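Local coordinates for protein methylxanthine N1-demethylase NdmA (Pseudomonas putida, PDB 6ICN) that catalyses the N1-demethylation of caffeine to theobromine and formaldehyde, as a Rieske-type non-heme iron oxygenase carrying a [2Fe-2S] cluster, at residues 40-43 with 44-48; 113-116 with 117-120; 336-339 with 340-343. All blocks are in the same frame, centred on the assembly; numbering follows the deposited sequence.

Contact 1: 40-43 with 44-48; sequences TVTE and LEKAH
Val41 and Glu45 meet one helical turn apart, where the methyl CG1 of Val41 lies 3.3 Å from OE2 of Glu45. CG1 stands anti to the backbone N (chi1 172°), which carries it along the helix toward the carboxylate, while the aliphatic CG of Glu45 rests on the carbonyl oxygen of Val41. Beneath them the backbone is tightly wound: Glu45 N donates to Val41 O at 2.9 Å, Lys46 N to Thr42 O, and Leu44 N to Thr40 O. Leu44 is buried against Tyr73 and Leu55 of the Rieske-domain sheet, and the partly exposed Val41 packs on Tyr73 and Ile141.

The flank of Thr42 and Lys46 is looser and reaches solvent. The two run side by side, CG2 of Thr42 touching CD of Lys46 at 3.6 Å, and the exposed lysine chain then bends at chi3 (75°). A water bridges Thr42 OG1 and Glu45 OE1, lying 2.8 Å from the hydroxyl and giving a longer bond to the carboxylate. The same OE1 is hydrogen-bonded to Ser292 of the second subunit, whose Tyr294 covers part of this flank.

At the start of the helix, Glu43 N donates to Thr40 OG1 at 2.8 Å, and Thr40 N answers by donating to the anti lone pair of Glu43 OE1 at 2.9 Å. This oxygen also forms a salt bridge with Lys279, so two partners grip it. The reciprocal pair is a capping box, closing the N-terminus of helix 41-47 directly after strand 35-40.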
loop_
_atom_site.group_PDB
_atom_site.type_symbol
_atom_site.label_atom_id
_atom_site.label_comp_id
_atom_site.label_asym_id
_atom_site.label_seq_id
_atom_site.Cartn_x
_atom_site.Cartn_y
_atom_site.Cartn_z
ATOM N N THR A 40 -2.667 -23.995 17.389
ATOM C CA THR A 40 -1.555 -24.584 18.118
ATOM C C THR A 40 -1.492 -23.988 19.520
ATOM O O THR A 40 -2.020 -22.899 19.786
ATOM C CB THR A 40 -0.214 -24.332 17.420
ATOM O OG1 THR A 40 0.077 -22.924 17.440
ATOM C CG2 THR A 40 -0.249 -24.831 15.969
ATOM N N VAL A 41 -0.853 -24.736 20.428
ATOM C CA VAL A 41 -0.580 -24.198 21.763
ATOM C C VAL A 41 0.236 -22.919 21.650
ATOM O O VAL A 41 -0.047 -21.920 22.327
ATOM C CB VAL A 41 0.121 -25.253 22.641
ATOM C CG1 VAL A 41 0.582 -24.633 23.978
ATOM C CG2 VAL A 41 -0.837 -26.417 22.918
ATOM N N THR A 42 1.204 -22.906 20.727
ATOM C CA THR A 42 1.996 -21.707 20.457
ATOM C C THR A 42 1.111 -20.510 20.099
ATOM O O THR A 42 1.291 -19.409 20.646
ATOM C CB THR A 42 3.005 -22.013 19.353
ATOM O OG1 THR A 42 3.989 -22.914 19.887
ATOM C CG2 THR A 42 3.700 -20.722 18.882
ATOM N N GLU A 43 0.122 -20.704 19.216
ATOM C CA GLU A 43 -0.796 -19.607 18.906
ATOM C C GLU A 43 -1.537 -19.117 20.146
ATOM O O GLU A 43 -1.700 -17.906 20.342
ATOM C CB GLU A 43 -1.805 -20.039 17.840
ATOM C CG GLU A 43 -1.264 -20.105 16.448
ATOM C CD GLU A 43 -2.336 -20.529 15.470
ATOM O OE1 GLU A 43 -2.913 -21.611 15.674
ATOM O OE2 GLU A 43 -2.606 -19.780 14.502
ATOM N N LEU A 44 -2.000 -20.041 21.003
ATOM C CA LEU A 44 -2.683 -19.610 22.214
ATOM C C LEU A 44 -1.763 -18.768 23.091
ATOM O O LEU A 44 -2.168 -17.715 23.600
ATOM C CB LEU A 44 -3.202 -20.836 22.971
ATOM C CG LEU A 44 -3.921 -20.564 24.293
ATOM C CD1 LEU A 44 -5.029 -19.538 24.186
ATOM C CD2 LEU A 44 -4.511 -21.887 24.763
ATOM N N GLU A 45 -0.519 -19.207 23.255
ATOM C CA GLU A 45 0.404 -18.515 24.161
ATOM C C GLU A 45 0.835 -17.167 23.611
ATOM O O GLU A 45 1.078 -16.229 24.390
ATOM C CB GLU A 45 1.625 -19.400 24.423
ATOM C CG GLU A 45 1.267 -20.636 25.234
ATOM C CD GLU A 45 2.436 -21.563 25.477
ATOM O OE1 GLU A 45 3.575 -21.227 25.112
ATOM O OE2 GLU A 45 2.220 -22.644 26.064
ATOM N N LYS A 46 0.896 -17.037 22.281
ATOM C CA LYS A 46 1.275 -15.773 21.652
ATOM C C LYS A 46 0.136 -14.761 21.576
ATOM O O LYS A 46 0.403 -13.573 21.348
ATOM C CB LYS A 46 1.790 -16.017 20.232
ATOM C CG LYS A 46 3.198 -16.587 20.199
ATOM C CD LYS A 46 3.574 -17.103 18.814
ATOM C CE LYS A 46 3.867 -15.985 17.842
ATOM N NZ LYS A 46 4.599 -16.531 16.668
ATOM N N ALA A 47 -1.116 -15.197 21.759
ATOM C CA ALA A 47 -2.264 -14.333 21.481
ATOM C C ALA A 47 -2.297 -13.113 22.391
ATOM O O ALA A 47 -2.671 -12.017 21.959
ATOM C CB ALA A 47 -3.568 -15.124 21.633
ATOM N N HIS A 48 -1.927 -13.288 23.653
ATOM C CA HIS A 48 -2.042 -12.294 24.708
ATOM C C HIS A 48 -0.729 -12.299 25.483
ATOM O O HIS A 48 -0.135 -13.372 25.686
ATOM C CB HIS A 48 -3.223 -12.643 25.631
ATOM C CG HIS A 48 -3.549 -11.591 26.642
ATOM N ND1 HIS A 48 -2.862 -11.468 27.832
ATOM C CD2 HIS A 48 -4.493 -10.619 26.646
ATOM C CE1 HIS A 48 -3.371 -10.463 28.527
ATOM N NE2 HIS A 48 -4.350 -9.921 27.822
HETATM O O HOH W 1 4.435 -23.210 22.672
#

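Contact 2: 113-116 with 117-120; sequences QLVP and ACPN
The carbonyl oxygen of Val115 receives the N-H of Cys118 at 3.0 Å, the hydrogen bond that closes a type I beta turn from Val115 to Cys118. The N-H points well at the oxygen (153°), but it approaches from above the carbonyl plane, 48° out of it, and so does not lie on a lone pair. Pro116 and Ala117 occupy the two corners of the turn. With phi of Pro116 restrained by its ring, the first corner is already preset for this conformation.

The side chains add a light apolar contact. CG1 of Val115 stands anti to its own backbone N, at chi1 174°, and this directs the methyl toward Cys118, where it lies 4.1 Å from both CB and SG of the cysteine. The thiol side chain thus lies against one branch of the valine. Val115 is buried further by Trp104 and Ile123, and Trp104 also meets Pro116.

The turn follows the edge strand 112-114 of the small four-stranded antiparallel sheet in the Rieske domain, close to the [2Fe-2S] cluster. The side chain of Pro116 is about 6 Å from that of His102, a predicted cluster ligand that lines the cluster pocket, and about 7 Å from the cluster itself. A third subunit packs on the turn: its Phe194 meets Pro116, its Ser190 Ala117 and its Val326 Cys118. The turn therefore lies at an interface between the cluster-binding domain and a neighbouring copy.

Just past the turn, ring carbon CD of Pro119 lies 3.5 Å from the carbonyl oxygen of Pro116.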
loop_
_atom_site.group_PDB
_atom_site.type_symbol
_atom_site.label_atom_id
_atom_site.label_comp_id
_atom_site.label_asym_id
_atom_site.label_seq_id
_atom_site.Cartn_x
_atom_site.Cartn_y
_atom_site.Cartn_z
ATOM N N GLN A 113 -19.245 -15.967 37.866
ATOM C CA GLN A 113 -19.026 -16.044 39.307
ATOM C C GLN A 113 -18.767 -14.691 39.949
ATOM O O GLN A 113 -18.605 -14.621 41.177
ATOM C CB GLN A 113 -17.854 -16.993 39.618
ATOM C CG GLN A 113 -18.071 -18.446 39.184
ATOM C CD GLN A 113 -19.260 -19.124 39.876
ATOM O OE1 GLN A 113 -19.774 -18.639 40.891
ATOM N NE2 GLN A 113 -19.710 -20.246 39.316
ATOM N N LEU A 114 -18.730 -13.616 39.169
ATOM C CA LEU A 114 -18.530 -12.277 39.708
ATOM C C LEU A 114 -19.167 -11.266 38.768
ATOM O O LEU A 114 -18.861 -11.260 37.570
ATOM C CB LEU A 114 -17.047 -11.952 39.884
ATOM C CG LEU A 114 -16.815 -10.531 40.398
ATOM C CD1 LEU A 114 -17.436 -10.337 41.777
ATOM C CD2 LEU A 114 -15.332 -10.185 40.393
ATOM N N VAL A 115 -20.036 -10.430 39.321
ATOM C CA VAL A 115 -20.600 -9.267 38.648
ATOM C C VAL A 115 -20.128 -8.033 39.402
ATOM O O VAL A 115 -20.681 -7.683 40.447
ATOM C CB VAL A 115 -22.140 -9.333 38.611
ATOM C CG1 VAL A 115 -22.748 -8.044 38.033
ATOM C CG2 VAL A 115 -22.606 -10.586 37.857
ATOM N N PRO A 116 -19.077 -7.357 38.921
ATOM C CA PRO A 116 -18.473 -6.287 39.738
ATOM C C PRO A 116 -19.429 -5.159 40.079
ATOM O O PRO A 116 -19.272 -4.506 41.122
ATOM C CB PRO A 116 -17.310 -5.801 38.865
ATOM C CG PRO A 116 -16.920 -7.034 38.077
ATOM C CD PRO A 116 -18.244 -7.707 37.757
ATOM N N ALA A 117 -20.397 -4.879 39.210
ATOM C CA ALA A 117 -21.302 -3.767 39.461
ATOM C C ALA A 117 -22.253 -4.047 40.619
ATOM O O ALA A 117 -22.747 -3.103 41.247
ATOM C CB ALA A 117 -22.090 -3.456 38.191
ATOM N N CYS A 118 -22.516 -5.326 40.911
ATOM C CA CYS A 118 -23.558 -5.735 41.863
ATOM C C CYS A 118 -23.005 -6.750 42.853
ATOM O O CYS A 118 -23.553 -7.842 42.997
ATOM C CB CYS A 118 -24.746 -6.356 41.134
ATOM S SG CYS A 118 -25.408 -5.446 39.773
ATOM N N PRO A 119 -21.908 -6.432 43.539
ATOM C CA PRO A 119 -21.216 -7.480 44.308
ATOM C C PRO A 119 -22.101 -8.163 45.346
ATOM O O PRO A 119 -21.897 -9.350 45.632
ATOM C CB PRO A 119 -20.055 -6.717 44.958
ATOM C CG PRO A 119 -20.587 -5.327 45.122
ATOM C CD PRO A 119 -21.418 -5.082 43.878
ATOM N N ASN A 120 -23.099 -7.459 45.891
ATOM C CA ASN A 120 -23.979 -8.032 46.906
ATOM C C ASN A 120 -25.175 -8.777 46.319
ATOM O O ASN A 120 -25.721 -9.665 46.984
ATOM C CB ASN A 120 -24.490 -6.931 47.840
ATOM C CG ASN A 120 -23.365 -6.111 48.444
ATOM O OD1 ASN A 120 -22.307 -6.645 48.794
ATOM N ND2 ASN A 120 -23.584 -4.800 48.562
#

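Contact 3: 336-339 with 340-343; sequences RKWL and RELK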
loop_
_atom_site.group_PDB
_atom_site.type_symbol
_atom_site.label_atom_id
_atom_site.label_comp_id
_atom_site.label_asym_id
_atom_site.label_seq_id
_atom_site.Cartn_x
_atom_site.Cartn_y
_atom_site.Cartn_z
ATOM N N ARG A 336 -15.479 -40.512 0.187
ATOM C CA ARG A 336 -16.783 -39.895 0.011
ATOM C C ARG A 336 -17.904 -40.831 0.451
ATOM O O ARG A 336 -18.892 -40.387 1.045
ATOM C CB ARG A 336 -16.957 -39.482 -1.448
ATOM C CG ARG A 336 -16.007 -38.350 -1.862
ATOM C CD ARG A 336 -16.107 -38.032 -3.359
ATOM N NE ARG A 336 -15.231 -36.904 -3.678
ATOM C CZ ARG A 336 -15.292 -36.167 -4.787
ATOM N NH1 ARG A 336 -16.199 -36.416 -5.734
ATOM N NH2 ARG A 336 -14.427 -35.175 -4.949
ATOM N N LYS A 337 -17.746 -42.129 0.175
ATOM C CA LYS A 337 -18.742 -43.121 0.569
ATOM C C LYS A 337 -18.889 -43.189 2.086
ATOM O O LYS A 337 -20.011 -43.184 2.614
ATOM C CB LYS A 337 -18.346 -44.489 0.012
ATOM C CG LYS A 337 -19.312 -45.618 0.395
ATOM C CD LYS A 337 -18.887 -46.906 -0.279
ATOM C CE LYS A 337 -19.720 -48.076 0.224
ATOM N NZ LYS A 337 -19.337 -49.322 -0.490
ATOM N N TRP A 338 -17.759 -43.239 2.805
ATOM C CA TRP A 338 -17.834 -43.297 4.264
ATOM C C TRP A 338 -18.425 -42.014 4.839
ATOM O O TRP A 338 -19.270 -42.062 5.739
ATOM C CB TRP A 338 -16.456 -43.577 4.861
ATOM C CG TRP A 338 -16.504 -44.097 6.290
ATOM C CD1 TRP A 338 -17.602 -44.256 7.084
ATOM C CD2 TRP A 338 -15.384 -44.526 7.063
ATOM N NE1 TRP A 338 -17.234 -44.777 8.315
ATOM C CE2 TRP A 338 -15.876 -44.957 8.321
ATOM C CE3 TRP A 338 -14.014 -44.615 6.805
ATOM C CZ2 TRP A 338 -15.032 -45.430 9.323
ATOM C CZ3 TRP A 338 -13.176 -45.092 7.786
ATOM C CH2 TRP A 338 -13.690 -45.497 9.045
ATOM N N LEU A 339 -18.005 -40.844 4.333
ATOM C CA LEU A 339 -18.597 -39.602 4.826
ATOM C C LEU A 339 -20.113 -39.591 4.635
ATOM O O LEU A 339 -20.856 -39.145 5.518
ATOM C CB LEU A 339 -17.979 -38.390 4.125
ATOM C CG LEU A 339 -16.542 -38.033 4.470
ATOM C CD1 LEU A 339 -16.169 -36.721 3.754
ATOM C CD2 LEU A 339 -16.342 -37.892 5.961
ATOM N N ARG A 340 -20.589 -40.059 3.474
ATOM C CA ARG A 340 -22.028 -40.152 3.222
ATOM C C ARG A 340 -22.709 -41.040 4.260
ATOM O O ARG A 340 -23.780 -40.689 4.780
ATOM C CB ARG A 340 -22.298 -40.685 1.795
ATOM C CG ARG A 340 -23.787 -40.606 1.351
ATOM C CD ARG A 340 -24.066 -41.203 -0.049
ATOM N NE ARG A 340 -22.876 -41.186 -0.912
ATOM C CZ ARG A 340 -22.323 -42.249 -1.510
ATOM N NH1 ARG A 340 -22.809 -43.480 -1.321
ATOM N NH2 ARG A 340 -21.250 -42.046 -2.292
ATOM N N GLU A 341 -22.088 -42.178 4.582
ATOM C CA GLU A 341 -22.658 -43.091 5.572
ATOM C C GLU A 341 -22.707 -42.443 6.948
ATOM O O GLU A 341 -23.661 -42.652 7.708
ATOM C CB GLU A 341 -21.843 -44.377 5.640
ATOM C CG GLU A 341 -21.937 -45.262 4.402
ATOM C CD GLU A 341 -21.003 -46.446 4.487
ATOM O OE1 GLU A 341 -20.536 -46.759 5.608
ATOM O OE2 GLU A 341 -20.725 -47.076 3.447
ATOM N N LEU A 342 -21.680 -41.666 7.291
ATOM C CA LEU A 342 -21.674 -41.009 8.593
ATOM C C LEU A 342 -22.768 -39.956 8.674
ATOM O O LEU A 342 -23.449 -39.821 9.703
ATOM C CB LEU A 342 -20.287 -40.399 8.862
ATOM C CG LEU A 342 -19.163 -41.416 9.121
ATOM C CD1 LEU A 342 -17.762 -40.825 8.964
ATOM C CD2 LEU A 342 -19.328 -42.049 10.520
ATOM N N LYS A 343 -22.952 -39.193 7.595
ATOM C CA LYS A 343 -24.005 -38.191 7.562
ATOM C C LYS A 343 -25.385 -38.834 7.692
ATOM O O LYS A 343 -26.240 -38.348 8.446
ATOM C CB LYS A 343 -23.895 -37.391 6.266
ATOM C CG LYS A 343 -24.957 -36.347 6.107
ATOM C CD LYS A 343 -24.801 -35.640 4.769
ATOM C CE LYS A 343 -25.952 -34.681 4.539
ATOM N NZ LYS A 343 -26.833 -35.126 3.419
#
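Residues 336-339 and 340-343 form two successive turns of helix 330-348, joined by four i to i+4 backbone hydrogen bonds, from Arg340 N to Arg336 O through Lys343 N to Leu339 O, with Leu342 N to Trp338 O at 2.9 Å. On the inner face, CD1 of Leu342 sits over the five-membered ring of Trp338 in a CH-pi contact, 4.2 Å from the centroid and 24° off the normal. The indole NE1 donates to Ala356 O, and Phe220 meets the ring edge-to-face. On the outer face, Glu341 CG lies anti to its carbonyl carbon (chi1 -69°), bringing OE2 to 3.5 Å from Lys337 CE; Lys337 NZ is 4.7 Å from OE2. Arg215 both salt-bridges Glu341 OE1 and makes a cation-pi contact with Trp338. With an alanine here in place of Glu341, Arg215 would probably lose its salt-bridge mate and Lys337 its nearby opposite charge. Arg340 bends at chi3, so that Lys337 CA lies over one guanidinium face, toward its rim near NH2. Leu342 packs on helix 350-358 and Leu339 on Tyr30 and Met247; with charged residues on the other flank, this is an amphipathic alpha-helix of the C-terminal oxygenase domain.

The three contacts follow one another along the chain in numerical order. The first two belong to the Rieske domain, with centres about 30 Å apart. Contact 1 spans the end of edge strand 35-40 of the six-stranded sheet and the helix 41-47 that follows, whereas contact 2 leaves edge strand 112-114 of the four-stranded sheet near the cluster. Contact 3 lies on helix 330-348 of the C-terminal oxygenase domain, its centre about 34 Å from that of contact 1 and about 49 Å from that of contact 2. Contacts 1 and 2 meet different neighbouring subunits, so two separate parts of the Rieske domain face the assembly; Arg336 in contact 3 comes near Arg83 of the fourth subunit.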